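Local coordinates for protein probable translation initiation factor eIF-2B subunit epsilon (Schizosaccharomyces pombe, PDB 5B04) that forms the epsilon subunit of eIF2B, the complex that catalyses exchange of GDP for GTP on the gamma subunit of initiation factor eIF2, at residues S175-D180 / L218-I223; V159-P164 / V265-Y270. One frame throughout, in Å; residues are numbered along the deposited sequence.

Interaction 1 of 2, residues S175-D180 / L218-I223; sequences SVFVID and LIDCQI
Phe-177 packs against Leu-218 and Asp-220 in a buried contact between two strands of the large mixed sheet in the nucleotidyltransferase-like (GT-A type) domain. Strand 175-179 pairs antiparallel with the earlier part of strand 212-226, where Phe-177 and Ile-179 hydrogen-bond with the backbones of Arg-215 and Glu-213. By 218-223 the second strand has turned away. The short axes now make an angle of 103° and come within 7.5 Å. The contact here is carried mainly by side chains.

Leu-218 CD1 is the shared apolar tip. It lies 4.0 Å from Phe-177 CB and comes obliquely to the ring atoms CG and CD1 of Phe-177. Ile-179 meets it tip to tip, with its CD1 3.9 Å from Leu-218 CD1. Chi1 of Phe-177 (-72°) sets CG beside the backbone N. Tyr-189 meets this ring edge-to-face. An alanine at Phe-177 would probably leave a gap where the ring lies beside Leu-218 CD1 and the Asp-220 carboxylate, and take from Tyr-189 its edge-to-face partner.

The Asp-220 carboxylate is buried but has partners. OD1 forms a salt bridge with Arg-244 and takes a weak hydrogen bond from Gln-222 N, while OD2 takes a weak hydrogen bond from Gln-222 NE2. The carboxylate plane stands 83° from that of the Phe-177 ring, and Asp-220 CG lies in the ring plane, 4.0 Å beyond the edge atom Phe-177 CZ.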
loop_
_atom_site.group_PDB
_atom_site.type_symbol
_atom_site.label_atom_id
_atom_site.label_comp_id
_atom_site.label_asym_id
_atom_site.label_seq_id
_atom_site.Cartn_x
_atom_site.Cartn_y
_atom_site.Cartn_z
ATOM N N SER I 175 -53.367 24.580 4.482
ATOM C CA SER I 175 -53.710 25.996 4.497
ATOM C C SER I 175 -52.763 26.803 3.616
ATOM O O SER I 175 -51.612 26.417 3.411
ATOM C CB SER I 175 -53.679 26.538 5.928
ATOM O OG SER I 175 -54.484 25.756 6.793
ATOM N N VAL I 176 -53.253 27.925 3.098
ATOM C CA VAL I 176 -52.421 28.818 2.299
ATOM C C VAL I 176 -51.881 29.961 3.148
ATOM O O VAL I 176 -52.645 30.724 3.740
ATOM C CB VAL I 176 -53.191 29.405 1.102
ATOM C CG1 VAL I 176 -52.336 30.431 0.374
ATOM C CG2 VAL I 176 -53.618 28.300 0.152
ATOM N N PHE I 177 -50.559 30.070 3.205
ATOM C CA PHE I 177 -49.907 31.160 3.916
ATOM C C PHE I 177 -49.281 32.141 2.932
ATOM O O PHE I 177 -48.709 31.736 1.920
ATOM C CB PHE I 177 -48.833 30.626 4.869
ATOM C CG PHE I 177 -49.381 29.926 6.081
ATOM C CD1 PHE I 177 -49.871 28.633 5.992
ATOM C CD2 PHE I 177 -49.390 30.555 7.314
ATOM C CE1 PHE I 177 -50.369 27.987 7.109
ATOM C CE2 PHE I 177 -49.885 29.915 8.434
ATOM C CZ PHE I 177 -50.375 28.628 8.331
ATOM N N VAL I 178 -49.400 33.431 3.226
ATOM C CA VAL I 178 -48.696 34.453 2.461
ATOM C C VAL I 178 -47.782 35.219 3.405
ATOM O O VAL I 178 -48.245 35.983 4.253
ATOM C CB VAL I 178 -49.660 35.421 1.758
ATOM C CG1 VAL I 178 -48.881 36.503 1.027
ATOM C CG2 VAL I 178 -50.561 34.664 0.795
ATOM N N ILE I 179 -46.480 35.003 3.259
ATOM C CA ILE I 179 -45.515 35.475 4.241
ATOM C C ILE I 179 -44.506 36.458 3.653
ATOM O O ILE I 179 -44.050 36.293 2.522
ATOM C CB ILE I 179 -44.750 34.289 4.863
ATOM C CG1 ILE I 179 -45.659 33.062 4.970
ATOM C CG2 ILE I 179 -44.191 34.666 6.219
ATOM C CD1 ILE I 179 -44.995 31.862 5.606
ATOM N N ASP I 180 -44.165 37.483 4.429
ATOM C CA ASP I 180 -43.106 38.413 4.056
ATOM C C ASP I 180 -41.772 37.675 4.108
ATOM O O ASP I 180 -41.343 37.237 5.173
ATOM C CB ASP I 180 -43.100 39.630 4.986
ATOM C CG ASP I 180 -42.293 40.793 4.434
ATOM O OD1 ASP I 180 -41.230 40.559 3.822
ATOM O OD2 ASP I 180 -42.726 41.950 4.616
ATOM N N LEU I 218 -46.929 24.284 3.125
ATOM C CA LEU I 218 -46.711 24.291 4.566
ATOM C C LEU I 218 -47.693 23.404 5.324
ATOM O O LEU I 218 -48.868 23.309 4.971
ATOM C CB LEU I 218 -46.792 25.721 5.104
ATOM C CG LEU I 218 -45.729 26.685 4.579
ATOM C CD1 LEU I 218 -45.855 28.045 5.249
ATOM C CD2 LEU I 218 -44.337 26.106 4.786
ATOM N N ILE I 219 -47.192 22.750 6.368
ATOM C CA ILE I 219 -48.038 22.012 7.296
ATOM C C ILE I 219 -48.339 22.879 8.512
ATOM O O ILE I 219 -47.433 23.262 9.253
ATOM C CB ILE I 219 -47.382 20.695 7.755
ATOM C CG1 ILE I 219 -47.403 19.665 6.625
ATOM C CG2 ILE I 219 -48.098 20.139 8.978
ATOM C CD1 ILE I 219 -46.909 18.293 7.040
ATOM N N ASP I 220 -49.614 23.198 8.708
ATOM C CA ASP I 220 -50.025 24.005 9.848
ATOM C C ASP I 220 -50.109 23.135 11.097
ATOM O O ASP I 220 -51.138 22.515 11.368
ATOM C CB ASP I 220 -51.365 24.689 9.572
ATOM C CG ASP I 220 -51.747 25.685 10.650
ATOM O OD1 ASP I 220 -50.886 26.021 11.491
ATOM O OD2 ASP I 220 -52.911 26.141 10.652
ATOM N N CYS I 221 -49.016 23.094 11.851
ATOM C CA CYS I 221 -48.929 22.263 13.046
ATOM C C CYS I 221 -49.837 22.778 14.155
ATOM O O CYS I 221 -50.197 22.033 15.066
ATOM C CB CYS I 221 -47.485 22.203 13.547
ATOM S SG CYS I 221 -46.258 21.905 12.255
ATOM N N GLN I 222 -50.195 24.056 14.063
ATOM C CA GLN I 222 -50.984 24.739 15.086
ATOM C C GLN I 222 -50.296 24.666 16.447
ATOM O O GLN I 222 -50.950 24.569 17.486
ATOM C CB GLN I 222 -52.399 24.163 15.158
ATOM C CG GLN I 222 -53.107 24.143 13.813
ATOM C CD GLN I 222 -54.544 24.613 13.898
ATOM O OE1 GLN I 222 -55.086 24.798 14.988
ATOM N NE2 GLN I 222 -55.169 24.814 12.744
ATOM N N ILE I 223 -48.969 24.696 16.419
ATOM C CA ILE I 223 -48.168 24.908 17.616
ATOM C C ILE I 223 -47.804 26.384 17.657
ATOM O O ILE I 223 -47.015 26.858 16.841
ATOM C CB ILE I 223 -46.894 24.046 17.629
ATOM C CG1 ILE I 223 -47.254 22.559 17.626
ATOM C CG2 ILE I 223 -46.031 24.387 18.835
ATOM C CD1 ILE I 223 -46.054 21.640 17.722
#

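Interaction 2 of 2, residues V159-P164 / V265-Y270; sequences VREASP and VAKENY
Glu-161 OE2 is gripped by three cationic groups. Within this contact, Lys-267 NZ forms a salt bridge to Glu-161 OE2 at 3.2 Å, on the syn side but 32° out of the carboxylate plane. Arg-215 of the same chain and Arg-230 of the gamma subunit also form salt bridges to this oxygen. Such a cluster would be expected to favour the ionised carboxylate.

The backbones of 159-161 and 265-266 pair as parallel strands. Ala-266 N donates to Val-159 O at 2.9 Å, and Glu-161 N donates to Ala-266 O at 3.0 Å, so Ala-266 bonds to the residues before and after Arg-160, its bridge partner. On one face of the sheet, Val-159 CG2 touches Val-265 CG2 at 3.8 Å.

On the other face, the Arg-160 chain bends at chi2 (58°), which places CD 3.3 Å from Ala-266 O. The Arg-160 guanidinium lies against the loop after strand 260-266. NH2 of Arg-160 donates to Asn-269 O at 2.8 Å in a nearly straight bond (174°). The acceptor is in the guanidinium plane, but the donor stands above the carbonyl plane. Glu-268 N lies over the centre of one guanidinium face.

Phe-345 of the beta subunit packs on Arg-160. In the sheet, strand 153-161 runs between strand 260-266, its parallel partner here, and strand 212-226, its antiparallel neighbour.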
loop_
_atom_site.group_PDB
_atom_site.type_symbol
_atom_site.label_atom_id
_atom_site.label_comp_id
_atom_site.label_asym_id
_atom_site.label_seq_id
_atom_site.Cartn_x
_atom_site.Cartn_y
_atom_site.Cartn_z
ATOM N N VAL I 159 -44.776 26.278 11.809
ATOM C CA VAL I 159 -45.263 25.424 10.734
ATOM C C VAL I 159 -44.149 24.535 10.191
ATOM O O VAL I 159 -42.971 24.759 10.471
ATOM C CB VAL I 159 -45.859 26.252 9.581
ATOM C CG1 VAL I 159 -47.126 26.962 10.036
ATOM C CG2 VAL I 159 -44.836 27.249 9.061
ATOM N N ARG I 160 -44.528 23.527 9.413
ATOM C CA ARG I 160 -43.564 22.581 8.865
ATOM C C ARG I 160 -43.567 22.600 7.341
ATOM O O ARG I 160 -44.618 22.486 6.710
ATOM C CB ARG I 160 -43.856 21.166 9.369
ATOM C CG ARG I 160 -42.816 20.136 8.964
ATOM C CD ARG I 160 -41.439 20.540 9.457
ATOM N NE ARG I 160 -40.459 19.465 9.332
ATOM C CZ ARG I 160 -39.687 19.275 8.268
ATOM N NH1 ARG I 160 -39.782 20.085 7.222
ATOM N NH2 ARG I 160 -38.820 18.272 8.249
ATOM N N GLU I 161 -42.383 22.744 6.757
ATOM C CA GLU I 161 -42.241 22.725 5.307
ATOM C C GLU I 161 -42.502 21.320 4.776
ATOM O O GLU I 161 -41.937 20.347 5.273
ATOM C CB GLU I 161 -40.846 23.202 4.897
ATOM C CG GLU I 161 -40.716 23.563 3.428
ATOM C CD GLU I 161 -39.309 23.986 3.058
ATOM O OE1 GLU I 161 -38.370 23.191 3.280
ATOM O OE2 GLU I 161 -39.140 25.114 2.551
ATOM N N ALA I 162 -43.366 21.218 3.770
ATOM C CA ALA I 162 -43.715 19.921 3.200
ATOM C C ALA I 162 -44.141 20.044 1.740
ATOM O O ALA I 162 -43.803 21.013 1.061
ATOM C CB ALA I 162 -44.815 19.265 4.017
ATOM N N SER I 163 -44.879 19.046 1.265
ATOM C CA SER I 163 -45.423 19.055 -0.087
ATOM C C SER I 163 -46.943 19.198 -0.015
ATOM O O SER I 163 -47.541 18.866 1.008
ATOM C CB SER I 163 -45.020 17.780 -0.838
ATOM O OG SER I 163 -45.517 16.623 -0.192
ATOM N N PRO I 164 -47.570 19.708 -1.092
ATOM C CA PRO I 164 -49.025 19.909 -1.131
ATOM C C PRO I 164 -49.828 18.681 -0.719
ATOM O O PRO I 164 -50.749 18.788 0.090
ATOM C CB PRO I 164 -49.291 20.238 -2.601
ATOM C CG PRO I 164 -48.043 20.850 -3.073
ATOM C CD PRO I 164 -46.920 20.198 -2.321
ATOM N N VAL I 265 -41.086 28.912 9.742
ATOM C CA VAL I 265 -41.068 27.728 8.896
ATOM C C VAL I 265 -39.914 26.807 9.267
ATOM O O VAL I 265 -38.753 27.104 8.985
ATOM C CB VAL I 265 -40.962 28.100 7.407
ATOM C CG1 VAL I 265 -40.900 26.845 6.550
ATOM C CG2 VAL I 265 -42.138 28.972 6.995
ATOM N N ALA I 266 -40.240 25.694 9.916
ATOM C CA ALA I 266 -39.247 24.680 10.238
ATOM C C ALA I 266 -38.960 23.838 9.003
ATOM O O ALA I 266 -39.873 23.266 8.407
ATOM C CB ALA I 266 -39.721 23.806 11.387
ATOM N N LYS I 267 -37.698 23.763 8.636
ATOM C CA LYS I 267 -37.272 23.042 7.471
ATOM C C LYS I 267 -36.660 21.707 7.818
ATOM O O LYS I 267 -36.070 21.064 6.978
ATOM C CB LYS I 267 -36.285 23.886 6.702
ATOM C CG LYS I 267 -36.946 24.811 5.705
ATOM C CD LYS I 267 -36.342 26.195 5.697
ATOM C CE LYS I 267 -37.087 27.080 4.722
ATOM N NZ LYS I 267 -36.611 26.852 3.339
ATOM N N GLU I 268 -36.683 21.349 9.081
ATOM C CA GLU I 268 -36.013 20.154 9.495
ATOM C C GLU I 268 -36.919 19.525 10.478
ATOM O O GLU I 268 -37.980 20.012 10.700
ATOM C CB GLU I 268 -34.611 20.451 9.954
ATOM C CG GLU I 268 -34.015 21.740 9.452
ATOM C CD GLU I 268 -33.244 22.432 10.534
ATOM O OE1 GLU I 268 -32.240 21.846 10.986
ATOM O OE2 GLU I 268 -33.655 23.543 10.939
ATOM N N ASN I 269 -36.504 18.429 11.063
ATOM C CA ASN I 269 -37.310 17.751 12.042
ATOM C C ASN I 269 -38.629 17.189 11.628
ATOM O O ASN I 269 -38.759 16.658 10.539
ATOM C CB ASN I 269 -37.237 18.601 13.292
ATOM C CG ASN I 269 -35.830 18.908 13.698
ATOM O OD1 ASN I 269 -35.008 18.024 13.810
ATOM N ND2 ASN I 269 -35.556 20.164 13.950
ATOM N N TYR I 270 -39.611 17.342 12.501
ATOM C CA TYR I 270 -40.891 16.690 12.370
ATOM C C TYR I 270 -41.832 17.442 13.234
ATOM O O TYR I 270 -41.471 17.851 14.308
ATOM C CB TYR I 270 -40.955 15.219 12.697
ATOM C CG TYR I 270 -42.264 14.564 12.422
ATOM C CD1 TYR I 270 -42.671 14.330 11.155
ATOM C CD2 TYR I 270 -43.067 14.144 13.440
ATOM C CE1 TYR I 270 -43.854 13.716 10.906
ATOM C CE2 TYR I 270 -44.260 13.533 13.191
ATOM C CZ TYR I 270 -44.635 13.325 11.936
ATOM O OH TYR I 270 -45.809 12.722 11.679
#

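How the interactions relate
The centres of the two interactions lie about 10 Å apart in one mixed sheet of the nucleotidyltransferase-like domain. Along the chain the order is 159-164, 175-180, 218-223, 265-270, so interaction 1 is nested inside the loop closed by interaction 2. Strands 153-161 and 212-226 are neighbours and link the two directly. A probable hydrogen bond runs between Ile-219 N and Arg-160 O, and the Ile-219 side chain packs on Ala-162. Val-265 of interaction 2 also touches Leu-218 of interaction 1. Phe-345 of the beta subunit packs on Ile-219 as well as Arg-160 and so touches both contacts. The gamma subunit also packs on Val-176. This part of the sheet therefore belongs to the subunit interfaces of the complex.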